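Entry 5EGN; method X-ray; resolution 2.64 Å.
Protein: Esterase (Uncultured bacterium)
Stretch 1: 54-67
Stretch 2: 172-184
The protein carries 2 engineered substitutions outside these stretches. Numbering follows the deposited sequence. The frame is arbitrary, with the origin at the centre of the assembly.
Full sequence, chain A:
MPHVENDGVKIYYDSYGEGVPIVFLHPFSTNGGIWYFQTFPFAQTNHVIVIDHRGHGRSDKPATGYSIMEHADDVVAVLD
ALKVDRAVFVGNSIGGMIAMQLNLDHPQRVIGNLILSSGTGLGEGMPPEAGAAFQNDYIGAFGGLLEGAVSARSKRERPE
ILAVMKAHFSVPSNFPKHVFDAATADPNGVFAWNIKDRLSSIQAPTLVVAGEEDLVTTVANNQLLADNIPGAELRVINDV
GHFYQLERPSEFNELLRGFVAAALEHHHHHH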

ATOM      1  N   ARG A  54     -11.726  11.261  -5.469  1.00 27.74           N
ATOM      2  CA  ARG A  54     -11.292  12.555  -5.974  1.00 28.94           C
ATOM      3  C   ARG A  54     -10.802  13.404  -4.808  1.00 29.00           C
ATOM      4  O   ARG A  54     -11.389  13.387  -3.727  1.00 28.34           O
ATOM      5  CB  ARG A  54     -12.420  13.263  -6.729  1.00 29.73           C
ATOM      6  CG  ARG A  54     -13.678  13.509  -5.914  1.00 29.77           C
ATOM      7  CD  ARG A  54     -14.645  14.407  -6.666  1.00 30.60           C
ATOM      8  NE  ARG A  54     -14.994  13.854  -7.971  1.00 30.73           N
ATOM      9  CZ  ARG A  54     -15.731  14.484  -8.880  1.00 30.79           C
ATOM     10  NH1 ARG A  54     -16.203  15.698  -8.629  1.00 31.46           N
ATOM     11  NH2 ARG A  54     -15.997  13.901 -10.040  1.00 32.14           N
ATOM     12  N   GLY A  55      -9.711  14.128  -5.023  1.00 29.06           N
ATOM     13  CA  GLY A  55      -9.114  14.920  -3.965  1.00 29.01           C
ATOM     14  C   GLY A  55      -8.160  14.113  -3.106  1.00 28.60           C
ATOM     15  O   GLY A  55      -7.587  14.630  -2.148  1.00 28.25           O
ATOM     16  N   HIS A  56      -7.988  12.840  -3.451  1.00 27.81           N
ATOM     17  CA  HIS A  56      -7.129  11.949  -2.681  1.00 27.11           C
ATOM     18  C   HIS A  56      -6.101  11.244  -3.554  1.00 26.85           C
ATOM     19  O   HIS A  56      -6.386  10.871  -4.692  1.00 26.49           O
ATOM     20  CB  HIS A  56      -7.965  10.902  -1.942  1.00 27.18           C
ATOM     21  CG  HIS A  56      -8.911  11.479  -0.937  1.00 27.42           C
ATOM     22  ND1 HIS A  56     -10.112  12.055  -1.292  1.00 27.79           N
ATOM     23  CD2 HIS A  56      -8.833  11.569   0.411  1.00 27.58           C
ATOM     24  CE1 HIS A  56     -10.735  12.474  -0.205  1.00 28.35           C
ATOM     25  NE2 HIS A  56      -9.980  12.192   0.842  1.00 27.71           N
ATOM     26  N   GLY A  57      -4.904  11.071  -3.002  1.00 26.53           N
ATOM     27  CA  GLY A  57      -3.861  10.267  -3.613  1.00 25.53           C
ATOM     28  C   GLY A  57      -3.494  10.606  -5.043  1.00 26.16           C
ATOM     29  O   GLY A  57      -2.956  11.677  -5.325  1.00 26.05           O
ATOM     30  N   ARG A  58      -3.792   9.682  -5.949  1.00 25.79           N
ATOM     31  CA  ARG A  58      -3.347   9.782  -7.333  1.00 26.20           C
ATOM     32  C   ARG A  58      -4.430  10.318  -8.262  1.00 26.92           C
ATOM     33  O   ARG A  58      -4.190  10.527  -9.452  1.00 27.68           O
ATOM     34  CB  ARG A  58      -2.878   8.412  -7.817  1.00 25.93           C
ATOM     35  CG  ARG A  58      -1.789   7.809  -6.955  1.00 25.56           C
ATOM     36  CD  ARG A  58      -1.627   6.332  -7.245  1.00 24.91           C
ATOM     37  NE  ARG A  58      -2.493   5.504  -6.414  1.00 24.56           N
ATOM     38  CZ  ARG A  58      -2.052   4.533  -5.624  1.00 24.36           C
ATOM     39  NH1 ARG A  58      -0.756   4.268  -5.562  1.00 24.51           N
ATOM     40  NH2 ARG A  58      -2.905   3.824  -4.898  1.00 24.11           N
ATOM     41  N   SER A  59      -5.621  10.533  -7.717  1.00 27.08           N
ATOM     42  CA  SER A  59      -6.729  11.069  -8.498  1.00 28.37           C
ATOM     43  C   SER A  59      -6.646  12.585  -8.589  1.00 29.56           C
ATOM     44  O   SER A  59      -5.916  13.221  -7.828  1.00 29.31           O
ATOM     45  CB  SER A  59      -8.070  10.652  -7.892  1.00 28.37           C
ATOM     46  OG  SER A  59      -8.289   9.261  -8.047  1.00 27.39           O
ATOM     47  N   ASP A  60      -7.393  13.156  -9.529  1.00 30.54           N
ATOM     48  CA  ASP A  60      -7.480  14.604  -9.658  1.00 31.16           C
ATOM     49  C   ASP A  60      -8.051  15.214  -8.389  1.00 30.28           C
ATOM     50  O   ASP A  60      -8.812  14.569  -7.666  1.00 29.99           O
ATOM     51  CB  ASP A  60      -8.338  14.998 -10.860  1.00 33.64           C
ATOM     52  CG  ASP A  60      -7.547  15.055 -12.147  1.00 35.01           C
ATOM     53  OD1 ASP A  60      -6.312  14.878 -12.097  1.00 34.65           O
ATOM     54  OD2 ASP A  60      -8.158  15.296 -13.208  1.00 38.69           O
ATOM     55  N   LYS A  61      -7.675  16.457  -8.118  1.00 29.46           N
ATOM     56  CA  LYS A  61      -8.126  17.136  -6.914  1.00 30.90           C
ATOM     57  C   LYS A  61      -8.705  18.506  -7.248  1.00 33.35           C
ATOM     58  O   LYS A  61      -8.069  19.530  -6.997  1.00 34.24           O
ATOM     59  CB  LYS A  61      -6.969  17.262  -5.921  1.00 31.44           C
ATOM     60  CG  LYS A  61      -6.233  15.949  -5.703  1.00 29.82           C
ATOM     61  CD  LYS A  61      -5.006  16.102  -4.839  1.00 28.87           C
ATOM     62  CE  LYS A  61      -4.346  14.756  -4.609  1.00 27.18           C
ATOM     63  NZ  LYS A  61      -3.956  14.120  -5.898  1.00 27.79           N
ATOM     64  N   PRO A  62      -9.921  18.525  -7.819  1.00 32.62           N
ATOM     65  CA  PRO A  62     -10.574  19.777  -8.215  1.00 33.60           C
ATOM     66  C   PRO A  62     -10.890  20.657  -7.014  1.00 33.89           C
ATOM     67  O   PRO A  62     -10.891  20.176  -5.881  1.00 34.14           O
ATOM     68  CB  PRO A  62     -11.858  19.302  -8.902  1.00 34.19           C
ATOM     69  CG  PRO A  62     -12.123  17.962  -8.316  1.00 33.32           C
ATOM     70  CD  PRO A  62     -10.774  17.353  -8.086  1.00 32.17           C
ATOM     71  N   ALA A  63     -11.151  21.934  -7.264  1.00 34.29           N
ATOM     72  CA  ALA A  63     -11.392  22.886  -6.189  1.00 35.62           C
ATOM     73  C   ALA A  63     -12.708  22.607  -5.473  1.00 36.98           C
ATOM     74  O   ALA A  63     -12.813  22.804  -4.264  1.00 46.23           O
ATOM     75  CB  ALA A  63     -11.374  24.302  -6.730  1.00 37.26           C
ATOM     76  N   THR A  64     -13.708  22.152  -6.222  1.00 35.73           N
ATOM     77  CA  THR A  64     -15.023  21.863  -5.656  1.00 35.96           C
ATOM     78  C   THR A  64     -15.673  20.645  -6.302  1.00 34.99           C
ATOM     79  O   THR A  64     -15.265  20.207  -7.378  1.00 34.54           O
ATOM     80  CB  THR A  64     -15.981  23.061  -5.808  1.00 37.19           C
ATOM     81  OG1 THR A  64     -15.812  23.649  -7.104  1.00 38.17           O
ATOM     82  CG2 THR A  64     -15.704  24.110  -4.744  1.00 39.99           C
ATOM     83  N   GLY A  65     -16.692  20.106  -5.640  1.00 34.84           N
ATOM     84  CA  GLY A  65     -17.418  18.956  -6.148  1.00 33.91           C
ATOM     85  C   GLY A  65     -17.153  17.706  -5.335  1.00 33.18           C
ATOM     86  O   GLY A  65     -16.772  16.669  -5.876  1.00 32.50           O
ATOM     87  N   TYR A  66     -17.361  17.804  -4.026  1.00 33.42           N
ATOM     88  CA  TYR A  66     -17.063  16.694  -3.132  1.00 33.87           C
ATOM     89  C   TYR A  66     -18.288  16.245  -2.351  1.00 34.14           C
ATOM     90  O   TYR A  66     -18.230  16.072  -1.133  1.00 34.93           O
ATOM     91  CB  TYR A  66     -15.932  17.076  -2.176  1.00 34.61           C
ATOM     92  CG  TYR A  66     -14.617  17.308  -2.881  1.00 33.90           C
ATOM     93  CD1 TYR A  66     -13.863  16.241  -3.348  1.00 32.33           C
ATOM     94  CD2 TYR A  66     -14.135  18.592  -3.090  1.00 34.42           C
ATOM     95  CE1 TYR A  66     -12.665  16.446  -3.998  1.00 31.81           C
ATOM     96  CE2 TYR A  66     -12.934  18.807  -3.739  1.00 33.96           C
ATOM     97  CZ  TYR A  66     -12.205  17.729  -4.191  1.00 32.02           C
ATOM     98  OH  TYR A  66     -11.009  17.936  -4.838  1.00 32.06           O
ATOM     99  N   SER A  67     -19.400  16.068  -3.056  1.00 33.96           N
ATOM    100  CA  SER A  67     -20.571  15.435  -2.470  1.00 33.44           C
ATOM    101  C   SER A  67     -20.385  13.928  -2.555  1.00 32.13           C
ATOM    102  O   SER A  67     -19.657  13.437  -3.418  1.00 31.60           O
ATOM    103  CB  SER A  67     -21.853  15.864  -3.185  1.00 33.64           C
ATOM    104  OG  SER A  67     -21.891  15.369  -4.511  1.00 32.48           O
TER
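Stretch 2, residues 172-184: PSNFPKHVFDAAT

Stretch 2 (172-184) lies along an irregular loop, stretch 1 (54-67), which has neither helix nor strand; together they bury 590 Å², both sides summed. Residues 172-174 have helical backbone angles without the regular bonds, Phe175 is extended (phi/psi -145/91), and Pro176 takes the N-cap position of a helix that begins at Lys177 and runs on past Thr184. The nearest CA pairs give the course: Asn174 by Gly57 (CA to CA 4.2 Å) and Phe175 by His56 (5.4 Å) run against stretch 1, whereas the helix runs with it, His178 by Ala63 (6.5 Å), Ala182 by Thr64 (5.6 Å) and Ala183 by Tyr66 (5.1 Å), with Val179 beside Gly55 (5.6 Å).

Ser173 turns its CB away and meets the loop through its backbone, with its O 3.4 Å from Lys61 CE. Asn174 holds the loop by its backbone: its O accepts a hydrogen bond from Gly57 N (2.8 Å), within the type II' turn from His56 to Ser59, and also lies 3.4 Å from His56 CA in a CA-H...O contact. The CB of Asn174 points away, but with chi1 t (174°) the end of the side chain comes nearer to the loop. Phe175, also t, meets His56 obliquely, Phe175 CE1 to His56 NE2 3.6 Å, with the ring planes at 33°. Pro176 points toward the loop and packs its CD against Lys61 CD at 3.5 Å; the lysine amine itself is held within stretch 1, Lys61 NZ donating hydrogen bonds to Gly57 O at 2.7 Å and Ser59 O at 2.9 Å.

Lys177 stays out of reach. One residue on, His178, with chi1 p, brings its ring edge to two loop carbonyls: NE2 donates to Lys61 O at 3.0 Å and, weakly, to Pro62 O at 3.3 Å. Val179 fills the space beside Gly55, its CG2 3.6 Å from Gly55 CA; a CB on Gly55 would clash with Val179 CG1. The same valine sets CG1 over one face of the Tyr66 ring, 4.2 Å from the centroid, while its CG2 is 3.3 Å from Tyr66 OH, an oxygen that makes a very short hydrogen bond to Pro62 O (2.5 Å).

Phe180, midway between His178 and Ala182, turns away, and Asp181 makes no contact. Ala182 points back toward the loop, its CB 3.2 Å from Ala63 O and 3.5 Å from Tyr66 CD2. Ala183 closes the contact, CB to Tyr66 CB 4.0 Å, and Thr184 faces away.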

ATOM      1  N   PRO A 172       0.374  17.410   1.173  1.00 28.37           N
ATOM      2  CA  PRO A 172      -0.485  18.093   0.198  1.00 28.79           C
ATOM      3  C   PRO A 172      -0.592  17.326  -1.113  1.00 28.09           C
ATOM      4  O   PRO A 172      -1.583  17.459  -1.831  1.00 28.01           O
ATOM      5  CB  PRO A 172       0.224  19.436  -0.018  1.00 29.50           C
ATOM      6  CG  PRO A 172       1.059  19.626   1.197  1.00 29.28           C
ATOM      7  CD  PRO A 172       1.505  18.254   1.592  1.00 29.21           C
ATOM      8  N   SER A 173       0.429  16.532  -1.415  1.00 28.25           N
ATOM      9  CA  SER A 173       0.454  15.735  -2.632  1.00 27.89           C
ATOM     10  C   SER A 173      -0.612  14.645  -2.588  1.00 26.94           C
ATOM     11  O   SER A 173      -1.137  14.236  -3.621  1.00 26.84           O
ATOM     12  CB  SER A 173       1.835  15.112  -2.832  1.00 26.69           C
ATOM     13  OG  SER A 173       2.855  15.991  -2.391  1.00 28.66           O
ATOM     14  N   ASN A 174      -0.922  14.181  -1.383  1.00 26.61           N
ATOM     15  CA  ASN A 174      -1.929  13.144  -1.194  1.00 26.79           C
ATOM     16  C   ASN A 174      -3.285  13.737  -0.836  1.00 27.22           C
ATOM     17  O   ASN A 174      -4.317  13.321  -1.362  1.00 26.45           O
ATOM     18  CB  ASN A 174      -1.480  12.166  -0.105  1.00 25.96           C
ATOM     19  CG  ASN A 174      -2.546  11.147   0.241  1.00 25.02           C
ATOM     20  OD1 ASN A 174      -2.759  10.181  -0.490  1.00 24.83           O
ATOM     21  ND2 ASN A 174      -3.216  11.351   1.371  1.00 25.75           N
ATOM     22  N   PHE A 175      -3.271  14.717   0.058  1.00 28.16           N
ATOM     23  CA  PHE A 175      -4.497  15.327   0.550  1.00 29.18           C
ATOM     24  C   PHE A 175      -4.276  16.810   0.806  1.00 30.13           C
ATOM     25  O   PHE A 175      -3.858  17.200   1.896  1.00 30.93           O
ATOM     26  CB  PHE A 175      -4.960  14.621   1.826  1.00 29.41           C
ATOM     27  CG  PHE A 175      -6.271  15.121   2.360  1.00 30.95           C
ATOM     28  CD1 PHE A 175      -7.454  14.844   1.699  1.00 33.73           C
ATOM     29  CD2 PHE A 175      -6.323  15.844   3.540  1.00 32.73           C
ATOM     30  CE1 PHE A 175      -8.664  15.293   2.192  1.00 31.77           C
ATOM     31  CE2 PHE A 175      -7.530  16.295   4.041  1.00 36.15           C
ATOM     32  CZ  PHE A 175      -8.703  16.019   3.365  1.00 33.06           C
ATOM     33  N   PRO A 176      -4.546  17.646  -0.206  1.00 30.49           N
ATOM     34  CA  PRO A 176      -4.360  19.091  -0.059  1.00 31.84           C
ATOM     35  C   PRO A 176      -5.447  19.716   0.804  1.00 33.86           C
ATOM     36  O   PRO A 176      -6.500  19.115   1.003  1.00 34.12           O
ATOM     37  CB  PRO A 176      -4.433  19.602  -1.497  1.00 31.60           C
ATOM     38  CG  PRO A 176      -5.292  18.623  -2.193  1.00 30.68           C
ATOM     39  CD  PRO A 176      -5.042  17.287  -1.545  1.00 30.19           C
ATOM     40  N   LYS A 177      -5.185  20.916   1.306  1.00 35.66           N
ATOM     41  CA  LYS A 177      -6.073  21.570   2.259  1.00 37.69           C
ATOM     42  C   LYS A 177      -7.407  21.985   1.641  1.00 38.63           C
ATOM     43  O   LYS A 177      -8.452  21.957   2.303  1.00 46.23           O
ATOM     44  CB  LYS A 177      -5.373  22.790   2.855  1.00 39.89           C
ATOM     45  CG  LYS A 177      -6.095  23.398   4.031  1.00 43.06           C
ATOM     46  CD  LYS A 177      -6.460  22.356   5.067  1.00 45.28           C
ATOM     47  CE  LYS A 177      -7.735  22.776   5.772  1.00 52.81           C
ATOM     48  NZ  LYS A 177      -7.647  24.162   6.318  1.00 54.81           N
ATOM     49  N   HIS A 178      -7.365  22.362   0.368  1.00 37.88           N
ATOM     50  CA  HIS A 178      -8.555  22.848  -0.317  1.00 37.97           C
ATOM     51  C   HIS A 178      -9.581  21.738  -0.521  1.00 37.93           C
ATOM     52  O   HIS A 178     -10.774  22.005  -0.637  1.00 41.49           O
ATOM     53  CB  HIS A 178      -8.183  23.474  -1.663  1.00 36.24           C
ATOM     54  CG  HIS A 178      -7.948  22.476  -2.755  1.00 35.05           C
ATOM     55  ND1 HIS A 178      -6.703  21.953  -3.032  1.00 36.27           N
ATOM     56  CD2 HIS A 178      -8.798  21.918  -3.650  1.00 35.43           C
ATOM     57  CE1 HIS A 178      -6.799  21.109  -4.044  1.00 37.02           C
ATOM     58  NE2 HIS A 178      -8.058  21.069  -4.437  1.00 35.93           N
ATOM     59  N   VAL A 179      -9.115  20.495  -0.573  1.00 36.70           N
ATOM     60  CA  VAL A 179     -10.020  19.360  -0.677  1.00 37.17           C
ATOM     61  C   VAL A 179     -10.775  19.186   0.634  1.00 38.18           C
ATOM     62  O   VAL A 179     -11.985  18.946   0.638  1.00 44.99           O
ATOM     63  CB  VAL A 179      -9.275  18.063  -1.033  1.00 34.30           C
ATOM     64  CG1 VAL A 179     -10.196  16.860  -0.905  1.00 33.40           C
ATOM     65  CG2 VAL A 179      -8.725  18.154  -2.441  1.00 33.05           C
ATOM     66  N   PHE A 180     -10.062  19.320   1.748  1.00 37.89           N
ATOM     67  CA  PHE A 180     -10.701  19.280   3.058  1.00 38.73           C
ATOM     68  C   PHE A 180     -11.736  20.394   3.159  1.00 39.88           C
ATOM     69  O   PHE A 180     -12.895  20.139   3.481  1.00 40.36           O
ATOM     70  CB  PHE A 180      -9.670  19.406   4.183  1.00 39.82           C
ATOM     71  CG  PHE A 180     -10.274  19.419   5.562  1.00 40.54           C
ATOM     72  CD1 PHE A 180     -10.469  20.611   6.240  1.00 41.09           C
ATOM     73  CD2 PHE A 180     -10.661  18.235   6.173  1.00 39.05           C
ATOM     74  CE1 PHE A 180     -11.028  20.623   7.503  1.00 40.22           C
ATOM     75  CE2 PHE A 180     -11.218  18.242   7.436  1.00 39.28           C
ATOM     76  CZ  PHE A 180     -11.402  19.438   8.099  1.00 40.01           C
ATOM     77  N   ASP A 181     -11.316  21.621   2.862  1.00 39.74           N
ATOM     78  CA  ASP A 181     -12.211  22.775   2.936  1.00 40.16           C
ATOM     79  C   ASP A 181     -13.457  22.607   2.061  1.00 39.97           C
ATOM     80  O   ASP A 181     -14.576  22.888   2.498  1.00 40.51           O
ATOM     81  CB  ASP A 181     -11.461  24.045   2.543  1.00 40.19           C
ATOM     82  CG  ASP A 181     -10.399  24.429   3.556  1.00 42.02           C
ATOM     83  OD1 ASP A 181     -10.568  24.098   4.747  1.00 41.95           O
ATOM     84  OD2 ASP A 181      -9.398  25.064   3.162  1.00 42.87           O
ATOM     85  N   ALA A 182     -13.259  22.137   0.833  1.00 40.01           N
ATOM     86  CA  ALA A 182     -14.357  21.959  -0.110  1.00 39.34           C
ATOM     87  C   ALA A 182     -15.318  20.864   0.341  1.00 39.43           C
ATOM     88  O   ALA A 182     -16.536  21.019   0.244  1.00 41.28           O
ATOM     89  CB  ALA A 182     -13.818  21.647  -1.493  1.00 38.55           C
ATOM     90  N   ALA A 183     -14.767  19.757   0.829  1.00 39.45           N
ATOM     91  CA  ALA A 183     -15.582  18.649   1.317  1.00 40.15           C
ATOM     92  C   ALA A 183     -16.405  19.068   2.532  1.00 41.75           C
ATOM     93  O   ALA A 183     -17.572  18.701   2.655  1.00 50.68           O
ATOM     94  CB  ALA A 183     -14.706  17.452   1.657  1.00 38.73           C
ATOM     95  N   THR A 184     -15.791  19.835   3.427  1.00 42.00           N
ATOM     96  CA  THR A 184     -16.490  20.334   4.608  1.00 42.38           C
ATOM     97  C   THR A 184     -17.563  21.347   4.228  1.00 43.07           C
ATOM     98  O   THR A 184     -18.595  21.452   4.892  1.00 52.41           O
ATOM     99  CB  THR A 184     -15.524  20.995   5.608  1.00 42.34           C
ATOM    100  OG1 THR A 184     -14.828  22.068   4.962  1.00 43.62           O
ATOM    101  CG2 THR A 184     -14.517  19.986   6.131  1.00 41.32           C
TER